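Local coordinates for protein alpha-galactosidase 1 (Saccharomyces cerevisiae, PDB 3LRK) that hydrolyses terminal, non-reducing alpha-D-galactose residues from alpha-D-galactosides such as galactose oligosaccharides, galactomannans and galactolipids, at residues K147-Y152 with C186-D191; G208-E213 with N263-V268; F108-Y113 with N141-L146. The protein carries 1 engineered substitution. All coordinates share one frame; numbering follows the deposited sequence.

Contact 1 of 3, residues K147-Y152 with C186-D191; sequences KYDNCY and CNWGQD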
loop_
_atom_site.group_PDB
_atom_site.type_symbol
_atom_site.label_atom_id
_atom_site.label_comp_id
_atom_site.label_asym_id
_atom_site.label_seq_id
_atom_site.Cartn_x
_atom_site.Cartn_y
_atom_site.Cartn_z
ATOM N N LYS A 147 25.421 1.594 -16.786
ATOM C CA LYS A 147 23.981 1.408 -16.608
ATOM C C LYS A 147 23.782 0.135 -15.765
ATOM O O LYS A 147 24.297 -0.932 -16.108
ATOM C CB LYS A 147 23.280 1.331 -17.970
ATOM C CG LYS A 147 21.844 0.842 -17.906
ATOM C CD LYS A 147 21.212 0.724 -19.273
ATOM C CE LYS A 147 19.864 0.035 -19.154
ATOM N NZ LYS A 147 19.079 0.088 -20.416
ATOM N N TYR A 148 23.044 0.247 -14.655
ATOM C CA TYR A 148 23.095 -0.805 -13.645
ATOM C C TYR A 148 21.690 -1.290 -13.296
ATOM O O TYR A 148 20.957 -0.641 -12.558
ATOM C CB TYR A 148 23.916 -0.339 -12.419
ATOM C CG TYR A 148 24.422 -1.438 -11.506
ATOM C CD1 TYR A 148 25.123 -2.540 -12.015
ATOM C CD2 TYR A 148 24.225 -1.361 -10.122
ATOM C CE1 TYR A 148 25.601 -3.544 -11.172
ATOM C CE2 TYR A 148 24.700 -2.344 -9.275
ATOM C CZ TYR A 148 25.372 -3.441 -9.795
ATOM O OH TYR A 148 25.833 -4.431 -8.951
ATOM N N ASP A 149 21.357 -2.456 -13.840
ATOM C CA ASP A 149 19.989 -2.964 -13.916
ATOM C C ASP A 149 19.498 -3.573 -12.597
ATOM O O ASP A 149 20.193 -3.494 -11.588
ATOM C CB ASP A 149 19.877 -3.988 -15.054
ATOM C CG ASP A 149 18.559 -3.879 -15.822
ATOM O OD1 ASP A 149 17.489 -3.689 -15.205
ATOM O OD2 ASP A 149 18.600 -3.968 -17.063
ATOM N N ASN A 150 18.312 -4.186 -12.637
ATOM C CA ASN A 150 17.612 -4.672 -11.432
ATOM C C ASN A 150 16.982 -6.045 -11.628
ATOM O O ASN A 150 16.102 -6.457 -10.858
ATOM C CB ASN A 150 16.544 -3.659 -11.008
ATOM C CG ASN A 150 15.971 -3.929 -9.620
ATOM O OD1 ASN A 150 16.685 -4.330 -8.706
ATOM N ND2 ASN A 150 14.675 -3.681 -9.462
ATOM N N CYS A 151 17.428 -6.755 -12.659
ATOM C CA CYS A 151 17.004 -8.143 -12.861
ATOM C C CYS A 151 17.701 -9.113 -11.916
ATOM O O CYS A 151 18.873 -8.935 -11.605
ATOM C CB CYS A 151 17.247 -8.563 -14.312
ATOM S SG CYS A 151 15.995 -7.861 -15.388
ATOM N N TYR A 152 16.963 -10.139 -11.471
ATOM C CA TYR A 152 17.501 -11.238 -10.645
ATOM C C TYR A 152 18.199 -10.793 -9.362
ATOM O O TYR A 152 19.306 -11.247 -9.035
ATOM C CB TYR A 152 18.375 -12.170 -11.513
ATOM C CG TYR A 152 17.573 -12.650 -12.696
ATOM C CD1 TYR A 152 17.832 -12.170 -13.981
ATOM C CD2 TYR A 152 16.510 -13.543 -12.517
ATOM C CE1 TYR A 152 17.063 -12.577 -15.071
ATOM C CE2 TYR A 152 15.729 -13.961 -13.605
ATOM C CZ TYR A 152 16.027 -13.484 -14.876
ATOM O OH TYR A 152 15.263 -13.872 -15.950
ATOM N N CYS A 186 19.253 1.597 -12.876
ATOM C CA CYS A 186 18.153 1.062 -13.659
ATOM C C CYS A 186 17.349 0.106 -12.787
ATOM O O CYS A 186 17.368 -1.095 -13.009
ATOM C CB CYS A 186 18.672 0.341 -14.917
ATOM S SG CYS A 186 17.384 -0.195 -16.090
ATOM N N ASN A 187 16.657 0.654 -11.784
ATOM C CA ASN A 187 15.781 -0.146 -10.948
ATOM C C ASN A 187 14.300 0.212 -11.083
ATOM O O ASN A 187 13.493 -0.186 -10.242
ATOM C CB ASN A 187 16.244 -0.142 -9.472
ATOM C CG ASN A 187 15.645 0.998 -8.656
ATOM O OD1 ASN A 187 15.514 2.127 -9.136
ATOM N ND2 ASN A 187 15.294 0.705 -7.404
ATOM N N TRP A 188 13.954 0.972 -12.128
ATOM C CA TRP A 188 12.555 1.224 -12.506
ATOM C C TRP A 188 11.712 1.985 -11.454
ATOM O O TRP A 188 10.479 1.857 -11.420
ATOM C CB TRP A 188 11.855 -0.095 -12.854
ATOM C CG TRP A 188 12.735 -1.112 -13.535
ATOM C CD1 TRP A 188 13.506 -0.926 -14.670
ATOM C CD2 TRP A 188 12.912 -2.479 -13.148
ATOM N NE1 TRP A 188 14.161 -2.099 -14.984
ATOM C CE2 TRP A 188 13.808 -3.067 -14.076
ATOM C CE3 TRP A 188 12.394 -3.273 -12.104
ATOM C CZ2 TRP A 188 14.195 -4.417 -13.996
ATOM C CZ3 TRP A 188 12.780 -4.621 -12.028
ATOM C CH2 TRP A 188 13.674 -5.171 -12.966
ATOM N N GLY A 189 12.385 2.756 -10.604
ATOM C CA GLY A 189 11.722 3.550 -9.553
ATOM C C GLY A 189 11.411 2.776 -8.292
ATOM O O GLY A 189 10.811 3.315 -7.354
ATOM N N GLN A 190 11.827 1.512 -8.261
ATOM C CA GLN A 190 11.407 0.567 -7.222
ATOM C C GLN A 190 11.915 1.022 -5.870
ATOM O O GLN A 190 13.096 1.379 -5.728
ATOM C CB GLN A 190 11.938 -0.831 -7.551
ATOM C CG GLN A 190 11.451 -1.970 -6.668
ATOM C CD GLN A 190 12.089 -3.296 -7.062
ATOM O OE1 GLN A 190 13.315 -3.472 -6.975
ATOM N NE2 GLN A 190 11.259 -4.240 -7.510
ATOM N N ASP A 191 11.016 1.014 -4.887
ATOM C CA ASP A 191 11.325 1.433 -3.520
ATOM C C ASP A 191 11.670 2.937 -3.411
ATOM O O ASP A 191 12.506 3.320 -2.599
ATOM C CB ASP A 191 12.433 0.542 -2.912
ATOM C CG ASP A 191 12.021 -0.928 -2.852
ATOM O OD1 ASP A 191 10.844 -1.201 -2.546
ATOM O OD2 ASP A 191 12.862 -1.788 -3.117
HETATM O O HOH W 1 15.401 -3.376 -17.079
#
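Asn150 packs its CB against one face of the Trp188 indole. This CB sits 3.8 Å from the centroid of the Trp188 six-membered ring, nearly on the ring normal, a CH-pi contact. The Asn150 amide is inclined to the indole, their planes 56° apart. CG of Asn150 is anti to the backbone N (chi1 -168°), which carries the amide past the ring toward Gln190. There Asn150 ND2 donates to Gln190 OE1 at 2.8 Å. The donor stands above the Gln190 carbonyl plane, while OE1 lies close to the Asn150 amide plane; the two amides are almost perpendicular. Asn150 OD1 is bonded by Arg166 and Asn153, so both ends of this amide are held. The contact lies at the ends of neighbouring strands of the GH27 TIM barrel, and the catalytic nucleophile, Asp149, is part of it. Next to the nucleophile, Cys186 N donates to Tyr148 O at 2.8 Å. Asp149 OD1 accepts from Asn150 N at 2.7 Å, through its anti lone pair. A water at the indole edge, in the ring plane, joins the same oxygen to Trp188: it accepts from Trp188 NE1 at 2.7 Å and donates to Asp149 OD1 at 2.8 Å. Cys186 SG packs against Asp149 OD1 at 3.6 Å and also touches CE of Lys147, a substrate-binding residue whose extended chain leads to a salt bridge with Asp72. Cys151, disulfide-linked to Cys121, turns its SG to the edge of the Trp188 six-membered ring, 5.4 Å from the centroid.

Contact 2 of 3, residues G208-E213 with N263-V268; sequences GDVTAE and NLEVGV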
loop_
_atom_site.group_PDB
_atom_site.type_symbol
_atom_site.label_atom_id
_atom_site.label_comp_id
_atom_site.label_asym_id
_atom_site.label_seq_id
_atom_site.Cartn_x
_atom_site.Cartn_y
_atom_site.Cartn_z
ATOM N N GLY A 208 9.239 1.322 -15.343
ATOM C CA GLY A 208 9.462 0.203 -16.275
ATOM C C GLY A 208 9.766 0.727 -17.675
ATOM O O GLY A 208 9.561 1.914 -17.955
ATOM N N ASP A 209 10.241 -0.142 -18.563
ATOM C CA ASP A 209 10.713 0.309 -19.884
ATOM C C ASP A 209 9.621 0.992 -20.690
ATOM O O ASP A 209 8.484 0.535 -20.715
ATOM C CB ASP A 209 11.279 -0.835 -20.720
ATOM C CG ASP A 209 12.437 -1.551 -20.057
ATOM O OD1 ASP A 209 12.950 -1.081 -19.013
ATOM O OD2 ASP A 209 12.828 -2.603 -20.603
ATOM N N VAL A 210 9.994 2.102 -21.322
ATOM C CA VAL A 210 9.174 2.759 -22.325
ATOM C C VAL A 210 9.063 1.896 -23.588
ATOM O O VAL A 210 9.882 1.003 -23.821
ATOM C CB VAL A 210 9.740 4.179 -22.671
ATOM C CG1 VAL A 210 10.937 4.080 -23.611
ATOM C CG2 VAL A 210 8.643 5.082 -23.273
ATOM N N THR A 211 8.023 2.166 -24.372
ATOM C CA THR A 211 7.843 1.566 -25.682
ATOM C C THR A 211 7.343 2.646 -26.641
ATOM O O THR A 211 6.930 3.727 -26.201
ATOM C CB THR A 211 6.882 0.332 -25.645
ATOM O OG1 THR A 211 6.910 -0.327 -26.917
ATOM C CG2 THR A 211 5.449 0.739 -25.307
ATOM N N ALA A 212 7.409 2.363 -27.942
ATOM C CA ALA A 212 6.986 3.311 -28.969
ATOM C C ALA A 212 5.453 3.407 -29.088
ATOM O O ALA A 212 4.869 3.173 -30.157
ATOM C CB ALA A 212 7.638 2.962 -30.331
ATOM N N GLU A 213 4.814 3.749 -27.973
ATOM C CA GLU A 213 3.378 3.972 -27.915
ATOM C C GLU A 213 3.168 5.236 -27.102
ATOM O O GLU A 213 3.798 5.408 -26.055
ATOM C CB GLU A 213 2.668 2.811 -27.205
ATOM C CG GLU A 213 2.627 1.501 -27.983
ATOM C CD GLU A 213 1.683 1.542 -29.173
ATOM O OE1 GLU A 213 0.840 2.461 -29.259
ATOM O OE2 GLU A 213 1.782 0.633 -30.024
ATOM N N ASN A 263 15.249 5.501 -22.536
ATOM C CA ASN A 263 15.737 5.966 -23.836
ATOM C C ASN A 263 14.602 6.495 -24.719
ATOM O O ASN A 263 13.472 5.995 -24.667
ATOM C CB ASN A 263 16.473 4.854 -24.574
ATOM C CG ASN A 263 17.611 4.242 -23.768
ATOM O OD1 ASN A 263 17.928 4.663 -22.642
ATOM N ND2 ASN A 263 18.239 3.244 -24.350
ATOM N N LEU A 264 14.923 7.507 -25.519
ATOM C CA LEU A 264 13.995 8.107 -26.473
ATOM C C LEU A 264 13.593 7.127 -27.565
ATOM O O LEU A 264 14.433 6.395 -28.099
ATOM C CB LEU A 264 14.628 9.365 -27.101
ATOM C CG LEU A 264 14.830 10.519 -26.113
ATOM C CD1 LEU A 264 15.940 11.500 -26.541
ATOM C CD2 LEU A 264 13.498 11.243 -25.841
ATOM N N GLU A 265 12.305 7.126 -27.892
ATOM C CA GLU A 265 11.751 6.261 -28.915
ATOM C C GLU A 265 11.617 7.013 -30.242
ATOM O O GLU A 265 11.053 6.494 -31.206
ATOM C CB GLU A 265 10.401 5.700 -28.465
ATOM C CG GLU A 265 10.478 4.821 -27.215
ATOM C CD GLU A 265 10.863 3.375 -27.505
ATOM O OE1 GLU A 265 11.313 3.048 -28.627
ATOM O OE2 GLU A 265 10.719 2.548 -26.591
ATOM N N VAL A 266 12.144 8.236 -30.275
ATOM C CA VAL A 266 12.222 9.012 -31.507
ATOM C C VAL A 266 12.992 8.180 -32.538
ATOM O O VAL A 266 14.086 7.688 -32.263
ATOM C CB VAL A 266 12.900 10.393 -31.278
ATOM C CG1 VAL A 266 13.011 11.181 -32.589
ATOM C CG2 VAL A 266 12.130 11.211 -30.241
ATOM N N GLY A 267 12.389 7.995 -33.709
ATOM C CA GLY A 267 12.995 7.191 -34.767
ATOM C C GLY A 267 12.854 5.696 -34.556
ATOM O O GLY A 267 13.471 4.910 -35.279
ATOM N N VAL A 268 12.062 5.302 -33.558
ATOM C CA VAL A 268 11.784 3.886 -33.299
ATOM C C VAL A 268 10.291 3.619 -33.506
ATOM O O VAL A 268 9.441 4.397 -33.071
ATOM C CB VAL A 268 12.198 3.441 -31.860
ATOM C CG1 VAL A 268 12.080 1.917 -31.694
ATOM C CG2 VAL A 268 13.613 3.890 -31.525
#
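Glu265 reaches across to the backbone of Val210, Thr211 and Ala212. The apolar part of the contact is small. Glu265 CG meets Val210 CG1 at 3.7 Å, the two side chains running past each other in opposite directions. Val210 continues onto Ile239 and Ile242 of helix 239-246. Two methyl groups rest on backbone carbonyl oxygens: Val210 CG1 lies 3.3 Å from Asn263 O, and Ala212 CB lies 3.6 Å from Val268 O. The carboxylate makes its own close approaches to the backbone. The Glu265 chain bends at its second torsion (chi2 -84°), laying the carboxylate along the opposite backbone. Glu265 OE2 then touches Thr211 CA at 3.2 Å. The one oxygen-oxygen approach is from Glu265 OE2 to Val210 O, at 3.3 Å. Two turns shape the loops: an inverse gamma turn centred on Ala212, and a type II turn from Glu265 to Val268. The loops follow barrel strands 203-205 and 258-260, and the first carries the proton donor, Asp209. An alanine at Glu265 would probably leave a gap beside Val210 and Ala212. Two acceptor oxygens facing each other at this distance probably repel mildly, and no hydrogen bond from the opposite segment offsets this.

Contact 3 of 3, residues F108-Y113 with N141-L146; sequences FLFGMY and NRVDYL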
loop_
_atom_site.group_PDB
_atom_site.type_symbol
_atom_site.label_atom_id
_atom_site.label_comp_id
_atom_site.label_asym_id
_atom_site.label_seq_id
_atom_site.Cartn_x
_atom_site.Cartn_y
_atom_site.Cartn_z
ATOM N N PHE A 108 34.440 10.530 -27.850
ATOM C CA PHE A 108 33.271 9.899 -27.245
ATOM C C PHE A 108 33.597 9.420 -25.832
ATOM O O PHE A 108 34.766 9.268 -25.467
ATOM C CB PHE A 108 32.805 8.696 -28.074
ATOM C CG PHE A 108 31.954 9.052 -29.266
ATOM C CD1 PHE A 108 32.447 8.879 -30.562
ATOM C CD2 PHE A 108 30.667 9.543 -29.098
ATOM C CE1 PHE A 108 31.673 9.200 -31.674
ATOM C CE2 PHE A 108 29.876 9.865 -30.199
ATOM C CZ PHE A 108 30.383 9.689 -31.499
ATOM N N LEU A 109 32.549 9.164 -25.052
ATOM C CA LEU A 109 32.677 8.476 -23.782
ATOM C C LEU A 109 32.013 7.092 -23.899
ATOM O O LEU A 109 31.072 6.923 -24.673
ATOM C CB LEU A 109 32.061 9.315 -22.652
ATOM C CG LEU A 109 32.823 10.620 -22.343
ATOM C CD1 LEU A 109 32.116 11.427 -21.225
ATOM C CD2 LEU A 109 34.298 10.319 -21.961
ATOM N N PHE A 110 32.517 6.121 -23.141
ATOM C CA PHE A 110 32.116 4.714 -23.287
ATOM C C PHE A 110 31.286 4.259 -22.080
ATOM O O PHE A 110 31.730 4.374 -20.936
ATOM C CB PHE A 110 33.371 3.843 -23.448
ATOM C CG PHE A 110 33.095 2.360 -23.652
ATOM C CD1 PHE A 110 31.986 1.920 -24.378
ATOM C CD2 PHE A 110 33.979 1.414 -23.149
ATOM C CE1 PHE A 110 31.747 0.558 -24.579
ATOM C CE2 PHE A 110 33.751 0.039 -23.348
ATOM C CZ PHE A 110 32.631 -0.377 -24.068
ATOM N N GLY A 111 30.079 3.772 -22.357
ATOM C CA GLY A 111 29.207 3.205 -21.333
ATOM C C GLY A 111 29.097 1.695 -21.465
ATOM O O GLY A 111 29.123 1.147 -22.575
ATOM N N MET A 112 29.000 1.024 -20.321
ATOM C CA MET A 112 28.788 -0.426 -20.267
ATOM C C MET A 112 27.622 -0.761 -19.337
ATOM O O MET A 112 27.020 0.132 -18.744
ATOM C CB MET A 112 30.075 -1.168 -19.876
ATOM C CG MET A 112 31.003 -1.384 -21.081
ATOM S SD MET A 112 32.349 -2.545 -20.847
ATOM C CE MET A 112 31.470 -4.099 -20.948
ATOM N N TYR A 113 27.304 -2.047 -19.231
ATOM C CA TYR A 113 26.083 -2.488 -18.570
ATOM C C TYR A 113 26.320 -3.695 -17.648
ATOM O O TYR A 113 27.084 -4.610 -17.965
ATOM C CB TYR A 113 25.018 -2.802 -19.636
ATOM C CG TYR A 113 23.812 -3.577 -19.137
ATOM C CD1 TYR A 113 23.860 -4.968 -19.020
ATOM C CD2 TYR A 113 22.613 -2.923 -18.812
ATOM C CE1 TYR A 113 22.769 -5.688 -18.555
ATOM C CE2 TYR A 113 21.507 -3.644 -18.356
ATOM C CZ TYR A 113 21.596 -5.026 -18.231
ATOM O OH TYR A 113 20.515 -5.770 -17.775
ATOM N N ASN A 141 39.034 -1.539 -18.132
ATOM C CA ASN A 141 38.635 -1.396 -19.528
ATOM C C ASN A 141 38.240 0.024 -19.935
ATOM O O ASN A 141 37.667 0.236 -21.003
ATOM C CB ASN A 141 37.559 -2.429 -19.859
ATOM C CG ASN A 141 38.118 -3.829 -19.848
ATOM O OD1 ASN A 141 38.051 -4.531 -18.833
ATOM N ND2 ASN A 141 38.752 -4.217 -20.950
ATOM N N ARG A 142 38.548 0.983 -19.056
ATOM C CA ARG A 142 38.483 2.430 -19.363
ATOM C C ARG A 142 37.074 2.915 -19.710
ATOM O O ARG A 142 36.873 3.803 -20.540
ATOM C CB ARG A 142 39.534 2.800 -20.434
ATOM C CG ARG A 142 40.941 2.450 -19.952
ATOM C CD ARG A 142 42.011 2.694 -20.995
ATOM N NE ARG A 142 42.054 1.707 -22.081
ATOM C CZ ARG A 142 42.558 0.476 -21.981
ATOM N NH1 ARG A 142 43.028 0.023 -20.825
ATOM N NH2 ARG A 142 42.599 -0.312 -23.046
ATOM N N VAL A 143 36.107 2.322 -19.014
ATOM C CA VAL A 143 34.694 2.651 -19.111
ATOM C C VAL A 143 34.397 3.966 -18.363
ATOM O O VAL A 143 34.993 4.228 -17.334
ATOM C CB VAL A 143 33.865 1.467 -18.517
ATOM C CG1 VAL A 143 32.384 1.827 -18.340
ATOM C CG2 VAL A 143 34.024 0.226 -19.399
ATOM N N ASP A 144 33.475 4.772 -18.888
ATOM C CA ASP A 144 33.151 6.102 -18.319
ATOM C C ASP A 144 31.760 6.219 -17.718
ATOM O O ASP A 144 31.423 7.261 -17.144
ATOM C CB ASP A 144 33.294 7.186 -19.392
ATOM C CG ASP A 144 34.610 7.101 -20.130
ATOM O OD1 ASP A 144 35.679 7.240 -19.489
ATOM O OD2 ASP A 144 34.567 6.861 -21.350
ATOM N N TYR A 145 30.955 5.159 -17.860
ATOM C CA TYR A 145 29.522 5.188 -17.564
ATOM C C TYR A 145 29.053 3.755 -17.337
ATOM O O TYR A 145 29.432 2.845 -18.078
ATOM C CB TYR A 145 28.805 5.812 -18.762
ATOM C CG TYR A 145 27.288 5.968 -18.742
ATOM C CD1 TYR A 145 26.433 4.865 -18.861
ATOM C CD2 TYR A 145 26.716 7.243 -18.687
ATOM C CE1 TYR A 145 25.031 5.038 -18.902
ATOM C CE2 TYR A 145 25.347 7.423 -18.718
ATOM C CZ TYR A 145 24.503 6.323 -18.823
ATOM O OH TYR A 145 23.135 6.522 -18.855
ATOM N N LEU A 146 28.231 3.552 -16.312
ATOM C CA LEU A 146 27.642 2.223 -16.066
ATOM C C LEU A 146 26.139 2.322 -15.933
ATOM O O LEU A 146 25.633 3.044 -15.065
ATOM C CB LEU A 146 28.241 1.567 -14.808
ATOM C CG LEU A 146 27.725 0.160 -14.431
ATOM C CD1 LEU A 146 28.072 -0.882 -15.495
ATOM C CD2 LEU A 146 28.260 -0.263 -13.054
#
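Leu109 rests against the carboxylate of Asp144, its CD2 3.5 Å from Asp144 OD2, with the two side chains at about a right angle. At Phe110 the backbone is gripped twice by Asp144. Phe110 N donates to Asp144 OD2 at 2.8 Å, an almost straight bond (173°) to the anti lone pair of that oxygen. Phe110 O accepts from Asp144 N at 2.7 Å, nearly along the C=O axis. The Phe110 ring, with CG anti to the backbone N (chi1 -178°), meets Val143 CG2 through CD2 at 3.9 Å. Gly111 lies beside Tyr145, its CA 3.7 Å from Tyr145 CB; the absence of a side chain at Gly111 lets the Tyr145 ring lie close to its CA. Met112 N donates to Tyr145 O at 2.9 Å. On the side where Phe110 also meets Val143, Met112 SD touches Val143 CG2 at 3.5 Å, the side chains crossing at about a right angle. Phe138 of helix 131-140 packs over Met112, Val143 and Leu146. Leu146 CD1 reaches the Met112 carbonyl and the backbone of Tyr113. This is the beta-alpha-beta unit of strand 109-115, helix 131-140 and strand 145-149 in the TIM barrel. A Schellman motif with Arg142 at C-prime ends the helix and turns the chain into the second strand. Asp144 also binds His104 through OD2 and forms a salt bridge to Arg179 through OD1. The Asp144 carboxylate therefore links the start of strand 109-115 to His104 and Arg179, and the Arg179 salt bridge would probably keep it ionised.

How the contacts relate
Contacts 3 and 1 follow one another along strand 145-149, their centres about 18 Å apart. Contact 3 pairs its start with strand 109-115; contact 1 joins its end to the loop after strand 182-185. Lys147 N lies 2.9 Å from Met112 O, a probable hydrogen bond that continues the pairing. Tyr113 OH is 2.7 Å from Asp149 OD2, so contact 3 reaches the nucleophile directly. Contact 2 lies in later barrel loops and brings in the proton donor, Asp209. It meets contact 1 where Trp188 CB packs 3.9 Å from Gly208 N. Contacts 2 and 3 do not touch; their nearest atoms are about 7 Å apart.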